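Local coordinates for D-2-hydroxyacid dehydrogensase protein (Ketogulonicigenium vulgare, PDB 4LSW) that probably catalyses the NAD(P)-dependent interconversion of D-2-hydroxyacids and 2-oxoacids, at residues A161-D175 with W185-V198. Sequence-based numbering, arbitrary orientation.
Sequences ARRLAGFDMQISYSD and WTFVEDAVTLARDV
With CG of W185 anti to its carbonyl carbon (chi1 -53°), the indole lies across A161 and I171, and with CG of F187 anti to its own backbone N (chi1 175°), that ring reaches Y173. Both aliphatic residues meet the same face of W185: A161 CB lies 3.6 Å from the centroid of the six-membered ring, and I171 CG2 is 4.0 Å from that of the five-membered ring, each nearly over the ring face, the geometry of a CH-pi contact. Replacing W185 by an alanine removes the indole and is likely to leave A161 CB and I171 without their aromatic cover, opening a gap between helix 155-165 and the edge strand. Y173 and F187 form an offset edge-to-face pair, planes at 63°; F187 presents its edge, CD1 standing 3.6 Å from Y173 CE2, while F187 CA makes a CH-pi contact over a face of the Y173 ring. Y173 OH accepts a hydrogen bond from K179 N and also bonds a water, which donates weakly to W185 O. Parallel pairing is documented by T186 N to I171 O, Y173 N to T186 O (2.9 Å) and V188 N to Y173 O. S174 OG adds a side-chain bond to V188 O (2.8 Å), its donor tilted from the carbonyl plane. On the sheet face bearing S172 and S174, L194 CD1 packs 3.4 Å from S172 OG, and a water links that hydroxyl to L194 O. Strand 186-188 thus forms one edge of the parallel Rossmann-type sheet beside 170-174, which pairs in turn with 147-151; helix 155-165 covers one face and helix 191-196 the other.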
loop_
_atom_site.group_PDB
_atom_site.type_symbol
_atom_site.label_atom_id
_atom_site.label_comp_id
_atom_site.label_asym_id
_atom_site.label_seq_id
_atom_site.Cartn_x
_atom_site.Cartn_y
_atom_site.Cartn_z
ATOM N N ALA A 161 13.465 7.747 1.091
ATOM C CA ALA A 161 14.790 8.298 0.877
ATOM C C ALA A 161 15.151 9.385 1.893
ATOM O O ALA A 161 16.292 9.450 2.345
ATOM C CB ALA A 161 14.904 8.821 -0.549
ATOM N N ARG A 162 14.178 10.226 2.249
ATOM C CA ARG A 162 14.421 11.288 3.233
ATOM C C ARG A 162 14.823 10.689 4.572
ATOM O O ARG A 162 15.740 11.187 5.237
ATOM C CB ARG A 162 13.200 12.191 3.391
ATOM C CG ARG A 162 12.908 13.014 2.143
ATOM C CD ARG A 162 11.661 13.861 2.318
ATOM N NE ARG A 162 11.915 14.938 3.262
ATOM C CZ ARG A 162 11.232 15.142 4.384
ATOM N NH1 ARG A 162 10.218 14.350 4.711
ATOM N NH2 ARG A 162 11.561 16.157 5.175
ATOM N N ARG A 163 14.150 9.605 4.949
ATOM C CA ARG A 163 14.466 8.914 6.202
ATOM C C ARG A 163 15.830 8.241 6.126
ATOM O O ARG A 163 16.592 8.252 7.091
ATOM C CB ARG A 163 13.375 7.896 6.558
ATOM C CG ARG A 163 12.091 8.548 7.067
ATOM C CD ARG A 163 10.889 7.754 6.599
ATOM N NE ARG A 163 9.661 8.329 7.137
ATOM C CZ ARG A 163 9.072 9.419 6.660
ATOM N NH1 ARG A 163 9.603 10.072 5.629
ATOM N NH2 ARG A 163 7.956 9.866 7.220
ATOM N N LEU A 164 16.150 7.638 4.980
ATOM C CA LEU A 164 17.451 6.983 4.817
ATOM C C LEU A 164 18.608 7.978 4.886
ATOM O O LEU A 164 19.700 7.634 5.348
ATOM C CB LEU A 164 17.512 6.208 3.507
ATOM C CG LEU A 164 16.483 5.104 3.315
ATOM C CD1 LEU A 164 16.565 4.549 1.891
ATOM C CD2 LEU A 164 16.640 3.992 4.372
ATOM N N ALA A 165 18.382 9.203 4.419
ATOM C CA ALA A 165 19.438 10.217 4.441
ATOM C C ALA A 165 19.880 10.560 5.864
ATOM O O ALA A 165 21.044 10.893 6.085
ATOM C CB ALA A 165 18.992 11.479 3.688
ATOM N N GLY A 166 18.957 10.472 6.820
ATOM C CA GLY A 166 19.281 10.729 8.217
ATOM C C GLY A 166 20.211 9.669 8.798
ATOM O O GLY A 166 20.878 9.907 9.819
ATOM N N PHE A 167 20.263 8.507 8.137
ATOM C CA PHE A 167 21.195 7.427 8.475
ATOM C C PHE A 167 22.482 7.475 7.634
ATOM O O PHE A 167 23.272 6.516 7.632
ATOM C CB PHE A 167 20.509 6.056 8.298
ATOM C CG PHE A 167 19.430 5.787 9.310
ATOM C CD1 PHE A 167 18.147 6.282 9.132
ATOM C CD2 PHE A 167 19.703 5.053 10.453
ATOM C CE1 PHE A 167 17.151 6.048 10.068
ATOM C CE2 PHE A 167 18.713 4.815 11.402
ATOM C CZ PHE A 167 17.431 5.309 11.210
ATOM N N ASP A 168 22.677 8.592 6.922
ATOM C CA ASP A 168 23.861 8.824 6.097
ATOM C C ASP A 168 24.076 7.736 5.065
ATOM O O ASP A 168 25.206 7.400 4.717
ATOM C CB ASP A 168 25.116 8.975 6.965
ATOM C CG ASP A 168 25.107 10.245 7.786
ATOM O OD1 ASP A 168 24.367 11.183 7.426
ATOM O OD2 ASP A 168 25.850 10.295 8.786
ATOM N N MET A 169 22.980 7.179 4.579
ATOM C CA MET A 169 23.120 6.150 3.569
ATOM C C MET A 169 23.471 6.740 2.210
ATOM O O MET A 169 23.205 7.930 1.928
ATOM C CB MET A 169 21.869 5.274 3.513
ATOM C CG MET A 169 21.520 4.679 4.872
ATOM S SD MET A 169 20.265 3.408 4.809
ATOM C CE MET A 169 21.318 2.031 4.342
ATOM N N GLN A 170 24.118 5.909 1.394
ATOM C CA GLN A 170 24.410 6.243 0.004
ATOM C C GLN A 170 23.198 5.805 -0.803
ATOM O O GLN A 170 22.948 4.608 -0.967
ATOM C CB GLN A 170 25.665 5.504 -0.447
ATOM C CG GLN A 170 26.847 5.676 0.510
ATOM C CD GLN A 170 27.951 4.665 0.260
ATOM O OE1 GLN A 170 28.569 4.648 -0.809
ATOM N NE2 GLN A 170 28.200 3.806 1.246
ATOM N N ILE A 171 22.445 6.782 -1.296
ATOM C CA ILE A 171 21.119 6.528 -1.840
ATOM C C ILE A 171 21.075 6.661 -3.352
ATOM O O ILE A 171 21.503 7.668 -3.917
ATOM C CB ILE A 171 20.107 7.488 -1.217
ATOM C CG1 ILE A 171 20.100 7.271 0.293
ATOM C CG2 ILE A 171 18.715 7.262 -1.806
ATOM C CD1 ILE A 171 19.540 8.436 1.074
ATOM N N SER A 172 20.554 5.620 -3.993
ATOM C CA SER A 172 20.243 5.664 -5.414
ATOM C C SER A 172 18.790 5.263 -5.618
ATOM O O SER A 172 18.145 4.723 -4.724
ATOM C CB SER A 172 21.155 4.714 -6.178
ATOM O OG SER A 172 21.188 3.451 -5.536
ATOM N N TYR A 173 18.271 5.517 -6.809
ATOM C CA TYR A 173 16.885 5.180 -7.088
ATOM C C TYR A 173 16.696 4.921 -8.564
ATOM O O TYR A 173 17.502 5.361 -9.391
ATOM C CB TYR A 173 15.947 6.307 -6.642
ATOM C CG TYR A 173 16.012 7.564 -7.487
ATOM C CD1 TYR A 173 17.012 8.509 -7.298
ATOM C CD2 TYR A 173 15.057 7.813 -8.467
ATOM C CE1 TYR A 173 17.067 9.676 -8.076
ATOM C CE2 TYR A 173 15.097 8.967 -9.240
ATOM C CZ TYR A 173 16.098 9.897 -9.036
ATOM O OH TYR A 173 16.117 11.043 -9.822
ATOM N N SER A 174 15.632 4.189 -8.883
ATOM C CA SER A 174 15.241 3.977 -10.269
ATOM C C SER A 174 13.771 4.320 -10.441
ATOM O O SER A 174 12.970 4.106 -9.543
ATOM C CB SER A 174 15.491 2.535 -10.681
ATOM O OG SER A 174 15.236 2.356 -12.074
ATOM N N ASP A 175 13.434 4.894 -11.593
ATOM C CA ASP A 175 12.060 5.230 -11.935
ATOM C C ASP A 175 12.040 5.420 -13.444
ATOM O O ASP A 175 13.055 5.180 -14.099
ATOM C CB ASP A 175 11.601 6.494 -11.191
ATOM C CG ASP A 175 10.105 6.513 -10.916
ATOM O OD1 ASP A 175 9.311 6.170 -11.817
ATOM O OD2 ASP A 175 9.726 6.870 -9.778
ATOM N N TRP A 185 20.602 12.294 -5.004
ATOM C CA TRP A 185 20.557 10.842 -5.106
ATOM C C TRP A 185 20.763 10.397 -6.552
ATOM O O TRP A 185 20.341 11.076 -7.495
ATOM C CB TRP A 185 19.235 10.308 -4.558
ATOM C CG TRP A 185 18.945 10.796 -3.169
ATOM C CD1 TRP A 185 19.844 10.970 -2.154
ATOM C CD2 TRP A 185 17.674 11.213 -2.659
ATOM N NE1 TRP A 185 19.203 11.446 -1.037
ATOM C CE2 TRP A 185 17.875 11.615 -1.319
ATOM C CE3 TRP A 185 16.387 11.276 -3.198
ATOM C CZ2 TRP A 185 16.828 12.083 -0.517
ATOM C CZ3 TRP A 185 15.351 11.753 -2.408
ATOM C CH2 TRP A 185 15.575 12.143 -1.078
ATOM N N THR A 186 21.420 9.259 -6.724
ATOM C CA THR A 186 21.803 8.793 -8.051
ATOM C C THR A 186 20.662 8.089 -8.757
ATOM O O THR A 186 20.179 7.059 -8.297
ATOM C CB THR A 186 23.000 7.826 -7.956
ATOM O OG1 THR A 186 24.074 8.491 -7.277
ATOM C CG2 THR A 186 23.464 7.365 -9.347
ATOM N N PHE A 187 20.250 8.648 -9.896
ATOM C CA PHE A 187 19.287 7.998 -10.769
ATOM C C PHE A 187 19.928 6.862 -11.546
ATOM O O PHE A 187 21.023 7.018 -12.101
ATOM C CB PHE A 187 18.693 9.007 -11.746
ATOM C CG PHE A 187 17.766 8.388 -12.761
ATOM C CD1 PHE A 187 16.479 8.014 -12.406
ATOM C CD2 PHE A 187 18.180 8.194 -14.071
ATOM C CE1 PHE A 187 15.612 7.443 -13.341
ATOM C CE2 PHE A 187 17.333 7.629 -15.004
ATOM C CZ PHE A 187 16.043 7.261 -14.648
ATOM N N VAL A 188 19.225 5.732 -11.569
ATOM C CA VAL A 188 19.627 4.524 -12.282
ATOM C C VAL A 188 18.469 4.095 -13.192
ATOM O O VAL A 188 17.314 4.082 -12.766
ATOM C CB VAL A 188 19.966 3.402 -11.261
ATOM C CG1 VAL A 188 20.466 2.166 -11.973
ATOM C CG2 VAL A 188 21.011 3.902 -10.241
ATOM N N GLU A 189 18.762 3.755 -14.450
ATOM C CA GLU A 189 17.702 3.461 -15.417
ATOM C C GLU A 189 16.881 2.217 -15.108
ATOM O O GLU A 189 15.667 2.187 -15.337
ATOM C CB GLU A 189 18.268 3.336 -16.846
ATOM C CG GLU A 189 18.816 4.629 -17.449
ATOM C CD GLU A 189 17.736 5.556 -17.993
ATOM O OE1 GLU A 189 16.533 5.229 -17.897
ATOM O OE2 GLU A 189 18.118 6.636 -18.496
ATOM N N ASP A 190 17.532 1.180 -14.591
ATOM C CA ASP A 190 16.858 -0.104 -14.478
ATOM C C ASP A 190 17.075 -0.717 -13.111
ATOM O O ASP A 190 18.033 -0.364 -12.412
ATOM C CB ASP A 190 17.357 -1.072 -15.552
ATOM C CG ASP A 190 18.740 -1.586 -15.262
ATOM O OD1 ASP A 190 19.650 -0.757 -15.104
ATOM O OD2 ASP A 190 18.900 -2.816 -15.149
ATOM N N ALA A 191 16.193 -1.641 -12.748
ATOM C CA ALA A 191 16.211 -2.251 -11.424
ATOM C C ALA A 191 17.405 -3.175 -11.188
ATOM O O ALA A 191 17.887 -3.278 -10.063
ATOM C CB ALA A 191 14.912 -2.982 -11.156
ATOM N N VAL A 192 17.892 -3.845 -12.230
ATOM C CA VAL A 192 19.039 -4.732 -12.064
ATOM C C VAL A 192 20.282 -3.962 -11.646
ATOM O O VAL A 192 20.950 -4.336 -10.673
ATOM C CB VAL A 192 19.327 -5.559 -13.338
ATOM C CG1 VAL A 192 20.649 -6.307 -13.197
ATOM C CG2 VAL A 192 18.197 -6.519 -13.584
ATOM N N THR A 193 20.568 -2.871 -12.356
ATOM C CA THR A 193 21.715 -2.029 -12.035
ATOM C C THR A 193 21.554 -1.403 -10.658
ATOM O O THR A 193 22.511 -1.333 -9.880
ATOM C CB THR A 193 21.889 -0.919 -13.070
ATOM O OG1 THR A 193 21.952 -1.501 -14.382
ATOM C CG2 THR A 193 23.159 -0.125 -12.799
ATOM N N LEU A 194 20.343 -0.955 -10.349
ATOM C CA LEU A 194 20.067 -0.375 -9.038
ATOM C C LEU A 194 20.431 -1.375 -7.946
ATOM O O LEU A 194 21.161 -1.061 -6.997
ATOM C CB LEU A 194 18.585 0.002 -8.931
ATOM C CG LEU A 194 18.136 0.621 -7.601
ATOM C CD1 LEU A 194 18.794 1.967 -7.423
ATOM C CD2 LEU A 194 16.629 0.749 -7.585
ATOM N N ALA A 195 19.936 -2.596 -8.100
ATOM C CA ALA A 195 20.132 -3.624 -7.090
ATOM C C ALA A 195 21.590 -4.031 -6.927
ATOM O O ALA A 195 22.055 -4.318 -5.814
ATOM C CB ALA A 195 19.289 -4.834 -7.447
ATOM N N ARG A 196 22.305 -4.090 -8.050
ATOM C CA ARG A 196 23.694 -4.526 -8.053
ATOM C C ARG A 196 24.568 -3.754 -7.066
ATOM O O ARG A 196 25.435 -4.340 -6.410
ATOM C CB ARG A 196 24.276 -4.419 -9.468
ATOM C CG ARG A 196 25.713 -4.923 -9.575
ATOM C CD ARG A 196 26.302 -4.671 -10.958
ATOM N NE ARG A 196 26.085 -3.292 -11.390
ATOM C CZ ARG A 196 27.024 -2.350 -11.421
ATOM N NH1 ARG A 196 28.269 -2.633 -11.052
ATOM N NH2 ARG A 196 26.723 -1.121 -11.834
ATOM N N ASP A 197 24.324 -2.454 -6.961
ATOM C CA ASP A 197 25.194 -1.561 -6.202
ATOM C C ASP A 197 24.669 -1.186 -4.819
ATOM O O ASP A 197 25.175 -0.242 -4.218
ATOM C CB ASP A 197 25.453 -0.274 -6.993
ATOM C CG ASP A 197 26.203 -0.522 -8.280
ATOM O OD1 ASP A 197 26.951 -1.514 -8.335
ATOM O OD2 ASP A 197 26.033 0.271 -9.231
ATOM N N VAL A 198 23.662 -1.892 -4.314
ATOM C CA VAL A 198 23.124 -1.550 -2.984
ATOM C C VAL A 198 23.049 -2.729 -2.027
ATOM O O VAL A 198 23.054 -3.886 -2.449
ATOM C CB VAL A 198 21.739 -0.854 -3.052
ATOM C CG1 VAL A 198 21.803 0.366 -3.927
ATOM C CG2 VAL A 198 20.663 -1.826 -3.549
HETATM O O HOH W 1 23.909 8.775 -4.146
HETATM O O HOH W 2 22.378 1.555 -7.200
HETATM O O HOH W 3 18.235 12.637 -9.550
HETATM O O HOH W 4 14.110 4.622 -16.568
#